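Local atomic coordinates of D-alanyl transferase DltD (Enterococcus faecalis, PDB entry 6O93), a protein that probably takes part in D-alanylation of lipoteichoic acid at the Gram-positive cell membrane, as a D-alanyl transferase of the DltD family. Residues Y267-E272 / W387-P392; F44-L49 / I102-W107; G27-N32 / R190-F195. All coordinates share one frame; numbering follows the deposited sequence.

In the fold
From the N terminus, segment 27-32 opens the widest of the three loops: interaction 3 closes it at 190-195, joining the start of helix 29-36 to the end of helix 175-195. Interaction 2 is nested inside, between the segments that follow the neighbouring parallel strands 40-44 and 98-102, and its centre lies about 5 Å from the centre of the chain. Interaction 1 comes afterwards in series, where 387-392, near the C terminus, returns to the loop before helix 272-285. It touches interaction 2, with Tyr267 on Pro105 and Glu272 on Trp107. Interactions 1 and 3 lie on opposite sides of the chain's centre, their own centres about 36 Å apart.

Interaction 1. Residues Y267-E272 / W387-P392; sequences YRFSPE and WQQQNP
The loop leading into helix 272-285 meets the end of the short helix 385-388 through Ser270 and Gln388. Ser270 N donates to Gln388 O at 3.1 Å (N-H...O 153°), tilted from the carbonyl plane, and the same oxygen takes a CA-H...O contact from Phe269 CA at 3.3 Å. The Ser270 side chain turns from this partner and caps the helix: its OG accepts from Glu272 N at 2.9 Å and also bonds to Val109 O. Beside this backbone bond, the extended Gln388 side chain runs at about a right angle to Pro271, its OE1 3.3 Å from Pro271 CA, while its NE2 is taken by Tyr383 O. Phe269 packs against 389-391: CD1 is 3.3 Å from Gln389 O, while Asn391 N and CA sit at the ring edge, near its plane. One ring face is covered by Arg268 CB. With chi3 bent (-61°), the Arg268 chain folds its guanidinium over Phe269 CZ, alongside Asn391, whose amide plane is nearly perpendicular. Water 1 bridges the two, accepting from Arg268 NH1 at 2.7 Å and donating to Asn391 OD1 at 2.6 Å, which also accepts from Leu393 N; Arg268 NH2 pairs with Asp266. The carbonyls of Arg268, Trp387 and Gln390 converge on Lys318 NZ, whose charge probably offsets repulsion between oxygens of both segments.

Interaction 2. Residues F44-L49 / I102-W107; sequences FGSSEL and ILSPQW. With NA (sodium ion), chain K; PO4 (phosphate ion), chain F.
Ser46, Glu48 and Ser104 meet around a sodium ion. Glu48 OE1 binds it at 2.5 Å, Ser46 OG at 2.8 Å and Ser104 OG at 2.9 Å; O4 of a phosphate ion, itself probably from the crystallisation liquor, completes the ligands found here. Ser47 N and OG hold phosphate O4, and OG also bonds His349 NE2. Beside the metal, water 2 donates to Glu48 OE2 and Ile102 O and accepts from both serine hydroxyls, tying the ligands together a second time. The turn is shaped from within: Glu48 OE2 also takes Ser46 N at 2.7 Å on its syn side, and chi1 of 70° folds the Glu48 chain back toward its own loop. Trp107 brings its indole edge up to Ser46, with NE1 giving a weak bond to OG (3.3 Å), while Ser104 CB lies over one ring face. Farther out, Ile102 CG2 lies alongside the Glu48 carboxylate, 3.4 Å from OE2, and CD1 meets Leu49 CD2 at 3.6 Å. Ile102 N donates almost straight to Phe44 O at 2.7 Å, joining two parallel strand ends. Loops gathered at such carboxyl ends are consistent with an SGNH-hydrolase-like active site, in which Ser47, His349 and Asp346 would probably form the triad.

Interaction 3. Residues G27-N32 / R190-F195; sequences GNVIKN and REDELF
Asp192 presses its carboxylate against the start of helix 29-36, where the backbone of Gly27, Asn28 and Val29 folds round it. One oxygen does most of the work: Asp192 OD2 accepts from Asn28 N at 2.9 Å (N-H...O 161°) and from Val29 N at 3.1 Å (165°). Both donors come on its syn side but from opposite faces of the carboxylate plane, so the oxygen is gripped between them. Val29 CG2 packs closely here too, 3.4 Å from Asp192 OD2. The Asp192 CG is anti to the backbone N (chi1 -170°), which carries the group toward 27-29. Its other oxygen, OD1, lies 3.5 Å from Gly27 CA, an approach that the absence of a side chain there permits, and accepts from water 3 at 2.8 Å; the water in turn accepts from Ile30 N. Three successive amides of the helix start are thus met by one carboxylate, two directly and one through water, and their partial positive charge would probably favour its ionised form. Behind the turn, Lys31 NZ donates to Gly27 O at 2.6 Å, in the carbonyl plane on a lone pair, and also to Asn32 OD1, with Ser89 OG as a further partner. Asn28 ND2 goes instead to Gln129 of helix 124-132, which also packs on Asp192 through Leu125. The other flank is looser and nearer solvent. Val29 and Glu193 are both partly exposed, and Glu193, bent at chi2, brings OE1 no nearer than 4.1 Å to both Val29 methyls, CG1 and CG2; Leu7 touches both side chains. Asn28 occupies the N-cap position yet makes no capping bond with its side chain, and the arrangement is that of a helix N terminus whose first amides are served by an acidic side chain from a helix far away in sequence.

Interaction 1. Residues Y267-E272 / W387-P392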
loop_
_atom_site.group_PDB
_atom_site.type_symbol
_atom_site.label_atom_id
_atom_site.label_comp_id
_atom_site.label_asym_id
_atom_site.label_seq_id
_atom_site.Cartn_x
_atom_site.Cartn_y
_atom_site.Cartn_z
ATOM N N TYR A 267 -3.092 7.728 -16.471
ATOM C CA TYR A 267 -2.924 7.847 -15.027
ATOM C C TYR A 267 -2.210 9.132 -14.624
ATOM O O TYR A 267 -1.764 9.246 -13.477
ATOM C CB TYR A 267 -2.146 6.648 -14.480
ATOM C CG TYR A 267 -2.749 5.292 -14.770
ATOM C CD1 TYR A 267 -4.119 5.081 -14.703
ATOM C CD2 TYR A 267 -1.939 4.216 -15.103
ATOM C CE1 TYR A 267 -4.664 3.833 -14.966
ATOM C CE2 TYR A 267 -2.470 2.969 -15.365
ATOM C CZ TYR A 267 -3.830 2.781 -15.297
ATOM O OH TYR A 267 -4.349 1.535 -15.559
ATOM N N ARG A 268 -2.083 10.099 -15.534
ATOM C CA ARG A 268 -1.326 11.309 -15.238
ATOM C C ARG A 268 -2.104 12.309 -14.392
ATOM O O ARG A 268 -1.484 13.154 -13.738
ATOM C CB ARG A 268 -0.886 11.982 -16.540
ATOM C CG ARG A 268 0.099 11.162 -17.361
ATOM C CD ARG A 268 0.368 11.819 -18.704
ATOM N NE ARG A 268 -0.852 11.921 -19.498
ATOM C CZ ARG A 268 -0.991 12.693 -20.571
ATOM N NH1 ARG A 268 0.016 13.446 -20.994
ATOM N NH2 ARG A 268 -2.145 12.716 -21.218
ATOM N N PHE A 269 -3.433 12.238 -14.386
ATOM C CA PHE A 269 -4.270 13.209 -13.691
ATOM C C PHE A 269 -5.205 12.466 -12.749
ATOM O O PHE A 269 -5.961 11.590 -13.186
ATOM C CB PHE A 269 -5.061 14.054 -14.691
ATOM C CG PHE A 269 -4.251 14.491 -15.880
ATOM C CD1 PHE A 269 -3.307 15.498 -15.760
ATOM C CD2 PHE A 269 -4.428 13.888 -17.115
ATOM C CE1 PHE A 269 -2.560 15.901 -16.851
ATOM C CE2 PHE A 269 -3.681 14.287 -18.209
ATOM C CZ PHE A 269 -2.747 15.295 -18.077
ATOM N N SER A 270 -5.158 12.810 -11.463
ATOM C CA SER A 270 -5.926 12.051 -10.485
ATOM C C SER A 270 -5.982 12.736 -9.124
ATOM O O SER A 270 -4.993 13.344 -8.690
ATOM C CB SER A 270 -5.324 10.654 -10.320
ATOM O OG SER A 270 -6.048 9.906 -9.362
ATOM N N PRO A 271 -7.113 12.652 -8.416
ATOM C CA PRO A 271 -7.108 13.026 -6.994
ATOM C C PRO A 271 -6.181 12.165 -6.158
ATOM O O PRO A 271 -5.855 12.547 -5.026
ATOM C CB PRO A 271 -8.574 12.839 -6.574
ATOM C CG PRO A 271 -9.352 12.889 -7.838
ATOM C CD PRO A 271 -8.465 12.309 -8.889
ATOM N N GLU A 272 -5.745 11.014 -6.676
ATOM C CA GLU A 272 -4.856 10.144 -5.915
ATOM C C GLU A 272 -3.526 10.826 -5.620
ATOM O O GLU A 272 -2.872 10.497 -4.625
ATOM C CB GLU A 272 -4.631 8.835 -6.678
ATOM C CG GLU A 272 -3.756 7.813 -5.953
ATOM C CD GLU A 272 -4.433 7.207 -4.739
ATOM O OE1 GLU A 272 -5.670 7.330 -4.617
ATOM O OE2 GLU A 272 -3.725 6.603 -3.905
ATOM N N TRP A 387 -2.017 20.535 -8.875
ATOM C CA TRP A 387 -1.035 19.458 -8.930
ATOM C C TRP A 387 -1.677 18.144 -9.358
ATOM O O TRP A 387 -1.084 17.386 -10.136
ATOM C CB TRP A 387 -0.338 19.276 -7.584
ATOM C CG TRP A 387 0.552 18.070 -7.596
ATOM C CD1 TRP A 387 0.345 16.888 -6.946
ATOM C CD2 TRP A 387 1.772 17.916 -8.330
ATOM N NE1 TRP A 387 1.367 16.013 -7.221
ATOM C CE2 TRP A 387 2.256 16.620 -8.069
ATOM C CE3 TRP A 387 2.505 18.752 -9.180
ATOM C CZ2 TRP A 387 3.442 16.141 -8.623
ATOM C CZ3 TRP A 387 3.682 18.274 -9.728
ATOM C CH2 TRP A 387 4.138 16.981 -9.447
ATOM N N GLN A 388 -2.882 17.855 -8.859
ATOM C CA GLN A 388 -3.595 16.661 -9.298
ATOM C C GLN A 388 -3.752 16.647 -10.811
ATOM O O GLN A 388 -3.689 15.586 -11.441
ATOM C CB GLN A 388 -4.965 16.590 -8.622
ATOM C CG GLN A 388 -4.907 16.517 -7.107
ATOM C CD GLN A 388 -6.271 16.664 -6.462
ATOM O OE1 GLN A 388 -7.297 16.348 -7.065
ATOM N NE2 GLN A 388 -6.289 17.156 -5.230
ATOM N N GLN A 389 -3.947 17.821 -11.410
ATOM C CA GLN A 389 -4.171 17.948 -12.842
ATOM C C GLN A 389 -2.920 18.373 -13.600
ATOM O O GLN A 389 -3.006 18.665 -14.796
ATOM C CB GLN A 389 -5.299 18.950 -13.106
ATOM C CG GLN A 389 -6.628 18.563 -12.477
ATOM C CD GLN A 389 -7.165 17.251 -13.013
ATOM O OE1 GLN A 389 -7.272 17.061 -14.225
ATOM N NE2 GLN A 389 -7.498 16.333 -12.113
ATOM N N GLN A 390 -1.765 18.413 -12.941
ATOM C CA GLN A 390 -0.554 18.904 -13.587
ATOM C C GLN A 390 -0.054 17.910 -14.627
ATOM O O GLN A 390 0.043 16.707 -14.363
ATOM C CB GLN A 390 0.532 19.164 -12.545
ATOM C CG GLN A 390 1.858 19.628 -13.124
ATOM C CD GLN A 390 1.749 20.929 -13.897
ATOM O OE1 GLN A 390 1.170 21.905 -13.418
ATOM N NE2 GLN A 390 2.308 20.949 -15.101
ATOM N N ASN A 391 0.267 18.419 -15.808
ATOM C CA ASN A 391 0.886 17.599 -16.838
ATOM C C ASN A 391 2.366 17.426 -16.518
ATOM O O ASN A 391 3.077 18.427 -16.374
ATOM C CB ASN A 391 0.711 18.243 -18.204
ATOM C CG ASN A 391 1.026 17.292 -19.334
ATOM O OD1 ASN A 391 2.093 16.676 -19.366
ATOM N ND2 ASN A 391 0.090 17.153 -20.264
ATOM N N PRO A 392 2.871 16.197 -16.394
ATOM C CA PRO A 392 4.253 16.010 -15.938
ATOM C C PRO A 392 5.315 16.183 -17.012
ATOM O O PRO A 392 6.501 16.024 -16.701
ATOM C CB PRO A 392 4.239 14.569 -15.414
ATOM C CG PRO A 392 3.225 13.889 -16.243
ATOM C CD PRO A 392 2.158 14.913 -16.520
HETATM O O HOH W 1 2.515 14.224 -20.164
#

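Interaction 2. Residues F44-L49 / I102-W107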
loop_
_atom_site.group_PDB
_atom_site.type_symbol
_atom_site.label_atom_id
_atom_site.label_comp_id
_atom_site.label_asym_id
_atom_site.label_seq_id
_atom_site.Cartn_x
_atom_site.Cartn_y
_atom_site.Cartn_z
ATOM N N PHE A 44 3.104 -0.995 3.022
ATOM C CA PHE A 44 1.865 -0.389 2.553
ATOM C C PHE A 44 1.732 -0.615 1.052
ATOM O O PHE A 44 2.607 -0.212 0.276
ATOM C CB PHE A 44 1.841 1.103 2.874
ATOM C CG PHE A 44 2.030 1.416 4.333
ATOM C CD1 PHE A 44 0.981 1.272 5.229
ATOM C CD2 PHE A 44 3.255 1.860 4.807
ATOM C CE1 PHE A 44 1.152 1.562 6.571
ATOM C CE2 PHE A 44 3.431 2.153 6.149
ATOM C CZ PHE A 44 2.378 2.003 7.033
ATOM N N GLY A 45 0.643 -1.261 0.642
ATOM C CA GLY A 45 0.406 -1.534 -0.763
ATOM C C GLY A 45 -1.025 -1.953 -1.026
ATOM O O GLY A 45 -1.936 -1.547 -0.300
ATOM N N SER A 46 -1.236 -2.769 -2.059
ATOM C CA SER A 46 -2.570 -3.267 -2.370
ATOM C C SER A 46 -2.496 -4.734 -2.795
ATOM O O SER A 46 -1.792 -5.522 -2.156
ATOM C CB SER A 46 -3.231 -2.377 -3.432
ATOM O OG SER A 46 -2.398 -2.178 -4.560
ATOM N N SER A 47 -3.214 -5.123 -3.857
ATOM C CA SER A 47 -3.392 -6.542 -4.150
ATOM C C SER A 47 -2.089 -7.242 -4.521
ATOM O O SER A 47 -2.006 -8.470 -4.400
ATOM C CB SER A 47 -4.414 -6.729 -5.275
ATOM O OG SER A 47 -3.994 -6.102 -6.475
ATOM N N GLU A 48 -1.072 -6.505 -4.966
ATOM C CA GLU A 48 0.182 -7.145 -5.349
ATOM C C GLU A 48 0.867 -7.822 -4.168
ATOM O O GLU A 48 1.664 -8.745 -4.373
ATOM C CB GLU A 48 1.127 -6.122 -5.987
ATOM C CG GLU A 48 1.699 -5.069 -5.035
ATOM C CD GLU A 48 0.684 -4.022 -4.620
ATOM O OE1 GLU A 48 -0.374 -3.918 -5.279
ATOM O OE2 GLU A 48 0.946 -3.301 -3.635
ATOM N N LEU A 49 0.574 -7.388 -2.940
ATOM C CA LEU A 49 1.215 -7.961 -1.763
ATOM C C LEU A 49 0.943 -9.454 -1.610
ATOM O O LEU A 49 1.740 -10.152 -0.975
ATOM C CB LEU A 49 0.747 -7.226 -0.504
ATOM C CG LEU A 49 1.101 -5.739 -0.419
ATOM C CD1 LEU A 49 0.491 -5.117 0.824
ATOM C CD2 LEU A 49 2.609 -5.534 -0.426
ATOM N N ILE A 102 4.448 0.600 -1.558
ATOM C CA ILE A 102 4.396 0.101 -2.926
ATOM C C ILE A 102 3.306 0.868 -3.663
ATOM O O ILE A 102 2.111 0.682 -3.406
ATOM C CB ILE A 102 4.151 -1.412 -2.965
ATOM C CG1 ILE A 102 5.329 -2.136 -2.305
ATOM C CG2 ILE A 102 3.971 -1.882 -4.406
ATOM C CD1 ILE A 102 5.117 -3.611 -2.118
ATOM N N LEU A 103 3.718 1.740 -4.575
ATOM C CA LEU A 103 2.776 2.477 -5.397
ATOM C C LEU A 103 2.239 1.586 -6.510
ATOM O O LEU A 103 2.906 0.660 -6.976
ATOM C CB LEU A 103 3.443 3.713 -5.997
ATOM C CG LEU A 103 3.616 4.897 -5.042
ATOM C CD1 LEU A 103 4.829 5.733 -5.420
ATOM C CD2 LEU A 103 2.356 5.757 -5.030
ATOM N N SER A 104 1.007 1.865 -6.920
ATOM C CA SER A 104 0.416 1.229 -8.087
ATOM C C SER A 104 0.010 2.325 -9.061
ATOM O O SER A 104 -0.816 3.183 -8.703
ATOM C CB SER A 104 -0.797 0.376 -7.704
ATOM O OG SER A 104 -0.409 -0.774 -6.971
ATOM N N PRO A 105 0.558 2.368 -10.276
ATOM C CA PRO A 105 0.094 3.380 -11.238
ATOM C C PRO A 105 -1.405 3.348 -11.445
ATOM O O PRO A 105 -2.018 4.392 -11.707
ATOM C CB PRO A 105 0.846 3.012 -12.523
ATOM C CG PRO A 105 2.030 2.244 -12.071
ATOM C CD PRO A 105 1.594 1.495 -10.854
ATOM N N GLN A 106 -2.017 2.169 -11.319
ATOM C CA GLN A 106 -3.447 2.024 -11.553
ATOM C C GLN A 106 -4.280 2.762 -10.514
ATOM O O GLN A 106 -5.473 2.984 -10.739
ATOM C CB GLN A 106 -3.827 0.542 -11.568
ATOM C CG GLN A 106 -3.111 -0.282 -12.634
ATOM C CD GLN A 106 -1.697 -0.678 -12.230
ATOM O OE1 GLN A 106 -1.301 -0.526 -11.071
ATOM N NE2 GLN A 106 -0.928 -1.182 -13.187
ATOM N N TRP A 107 -3.680 3.141 -9.382
ATOM C CA TRP A 107 -4.395 3.939 -8.391
ATOM C C TRP A 107 -4.809 5.292 -8.950
ATOM O O TRP A 107 -5.860 5.826 -8.575
ATOM C CB TRP A 107 -3.520 4.163 -7.157
ATOM C CG TRP A 107 -3.310 2.968 -6.287
ATOM C CD1 TRP A 107 -3.829 1.718 -6.454
ATOM C CD2 TRP A 107 -2.519 2.919 -5.096
ATOM N NE1 TRP A 107 -3.407 0.893 -5.438
ATOM C CE2 TRP A 107 -2.603 1.609 -4.592
ATOM C CE3 TRP A 107 -1.749 3.862 -4.406
ATOM C CZ2 TRP A 107 -1.943 1.215 -3.429
ATOM C CZ3 TRP A 107 -1.096 3.470 -3.253
ATOM C CH2 TRP A 107 -1.197 2.158 -2.776
HETATM NA NA NA K . -1.915 -3.279 -7.099
HETATM P P PO4 F . -5.475 -2.559 -6.662
HETATM O O1 PO4 F . -6.002 -1.596 -5.625
HETATM O O2 PO4 F . -4.692 -1.795 -7.705
HETATM O O3 PO4 F . -6.629 -3.277 -7.324
HETATM O O4 PO4 F . -4.575 -3.575 -6.002
HETATM O O HOH W 2 0.323 -0.875 -4.374
#

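Interaction 3. Residues G27-N32 / R190-F195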
loop_
_atom_site.group_PDB
_atom_site.type_symbol
_atom_site.label_atom_id
_atom_site.label_comp_id
_atom_site.label_asym_id
_atom_site.label_seq_id
_atom_site.Cartn_x
_atom_site.Cartn_y
_atom_site.Cartn_z
ATOM N N GLY A 27 -8.054 -2.268 12.146
ATOM C CA GLY A 27 -7.910 -2.209 13.584
ATOM C C GLY A 27 -6.661 -1.462 14.005
ATOM O O GLY A 27 -5.968 -0.835 13.201
ATOM N N ASN A 28 -6.374 -1.538 15.305
ATOM C CA ASN A 28 -5.199 -0.891 15.883
ATOM C C ASN A 28 -4.325 -1.837 16.691
ATOM O O ASN A 28 -3.101 -1.783 16.563
ATOM C CB ASN A 28 -5.631 0.284 16.779
ATOM C CG ASN A 28 -5.843 1.567 15.998
ATOM O OD1 ASN A 28 -5.365 1.710 14.872
ATOM N ND2 ASN A 28 -6.553 2.513 16.602
ATOM N N VAL A 29 -4.921 -2.705 17.512
ATOM C CA VAL A 29 -4.151 -3.479 18.487
ATOM C C VAL A 29 -3.011 -4.228 17.805
ATOM O O VAL A 29 -1.836 -4.063 18.151
ATOM C CB VAL A 29 -5.067 -4.445 19.256
ATOM C CG1 VAL A 29 -4.246 -5.340 20.171
ATOM C CG2 VAL A 29 -6.104 -3.672 20.058
ATOM N N ILE A 30 -3.343 -5.067 16.824
ATOM C CA ILE A 30 -2.356 -5.999 16.285
ATOM C C ILE A 30 -1.324 -5.265 15.437
ATOM O O ILE A 30 -0.113 -5.417 15.638
ATOM C CB ILE A 30 -3.053 -7.119 15.494
ATOM C CG1 ILE A 30 -3.825 -8.028 16.454
ATOM C CG2 ILE A 30 -2.027 -7.919 14.697
ATOM C CD1 ILE A 30 -4.739 -9.025 15.770
ATOM N N LYS A 31 -1.779 -4.461 14.471
ATOM C CA LYS A 31 -0.831 -3.827 13.560
ATOM C C LYS A 31 0.053 -2.823 14.291
ATOM O O LYS A 31 1.253 -2.724 14.006
ATOM C CB LYS A 31 -1.573 -3.159 12.398
ATOM C CG LYS A 31 -2.064 -1.746 12.668
ATOM C CD LYS A 31 -2.945 -1.252 11.531
ATOM C CE LYS A 31 -3.202 0.245 11.629
ATOM N NZ LYS A 31 -3.808 0.631 12.928
ATOM N N ASN A 32 -0.514 -2.074 15.242
ATOM C CA ASN A 32 0.282 -1.090 15.971
ATOM C C ASN A 32 1.336 -1.767 16.836
ATOM O O ASN A 32 2.477 -1.298 16.913
ATOM C CB ASN A 32 -0.624 -0.208 16.830
ATOM C CG ASN A 32 -1.545 0.664 16.000
ATOM O OD1 ASN A 32 -1.547 0.597 14.766
ATOM N ND2 ASN A 32 -2.335 1.492 16.673
ATOM N N ARG A 190 -13.321 -2.036 21.857
ATOM C CA ARG A 190 -13.710 -3.353 22.345
ATOM C C ARG A 190 -13.920 -4.319 21.187
ATOM O O ARG A 190 -13.509 -5.483 21.254
ATOM C CB ARG A 190 -14.975 -3.238 23.197
ATOM C CG ARG A 190 -15.466 -4.549 23.785
ATOM C CD ARG A 190 -14.398 -5.228 24.634
ATOM N NE ARG A 190 -14.928 -6.383 25.354
ATOM C CZ ARG A 190 -14.178 -7.296 25.964
ATOM N NH1 ARG A 190 -12.854 -7.199 25.942
ATOM N NH2 ARG A 190 -14.755 -8.311 26.594
ATOM N N GLU A 191 -14.550 -3.852 20.108
ATOM C CA GLU A 191 -14.766 -4.707 18.948
ATOM C C GLU A 191 -13.456 -5.031 18.243
ATOM O O GLU A 191 -13.318 -6.115 17.663
ATOM C CB GLU A 191 -15.757 -4.040 17.992
ATOM C CG GLU A 191 -17.175 -4.016 18.546
ATOM C CD GLU A 191 -18.126 -3.153 17.739
ATOM O OE1 GLU A 191 -17.657 -2.319 16.938
ATOM O OE2 GLU A 191 -19.352 -3.308 17.913
ATOM N N ASP A 192 -12.486 -4.117 18.288
ATOM C CA ASP A 192 -11.152 -4.422 17.780
ATOM C C ASP A 192 -10.532 -5.583 18.550
ATOM O O ASP A 192 -10.009 -6.533 17.955
ATOM C CB ASP A 192 -10.270 -3.174 17.873
ATOM C CG ASP A 192 -8.945 -3.332 17.146
ATOM O OD1 ASP A 192 -8.829 -4.239 16.296
ATOM O OD2 ASP A 192 -8.017 -2.544 17.428
ATOM N N GLU A 193 -10.593 -5.528 19.882
ATOM C CA GLU A 193 -10.037 -6.604 20.699
ATOM C C GLU A 193 -10.758 -7.923 20.445
ATOM O O GLU A 193 -10.129 -8.986 20.413
ATOM C CB GLU A 193 -10.115 -6.220 22.179
ATOM C CG GLU A 193 -9.630 -7.293 23.158
ATOM C CD GLU A 193 -8.131 -7.541 23.081
ATOM O OE1 GLU A 193 -7.429 -6.769 22.394
ATOM O OE2 GLU A 193 -7.652 -8.508 23.714
ATOM N N LEU A 194 -12.075 -7.876 20.250
ATOM C CA LEU A 194 -12.870 -9.095 20.166
ATOM C C LEU A 194 -12.896 -9.699 18.765
ATOM O O LEU A 194 -12.880 -10.927 18.626
ATOM C CB LEU A 194 -14.308 -8.815 20.614
ATOM C CG LEU A 194 -14.529 -8.454 22.083
ATOM C CD1 LEU A 194 -16.007 -8.182 22.334
ATOM C CD2 LEU A 194 -14.024 -9.555 23.002
ATOM N N PHE A 195 -12.939 -8.867 17.723
ATOM C CA PHE A 195 -13.270 -9.334 16.384
ATOM C C PHE A 195 -12.183 -9.116 15.340
ATOM O O PHE A 195 -12.354 -9.574 14.204
ATOM C CB PHE A 195 -14.557 -8.649 15.890
ATOM C CG PHE A 195 -15.749 -8.870 16.783
ATOM C CD1 PHE A 195 -15.971 -10.099 17.380
ATOM C CD2 PHE A 195 -16.646 -7.844 17.028
ATOM C CE1 PHE A 195 -17.066 -10.304 18.201
ATOM C CE2 PHE A 195 -17.743 -8.039 17.849
ATOM C CZ PHE A 195 -17.953 -9.271 18.437
HETATM O O HOH W 3 -6.283 -5.305 15.796
#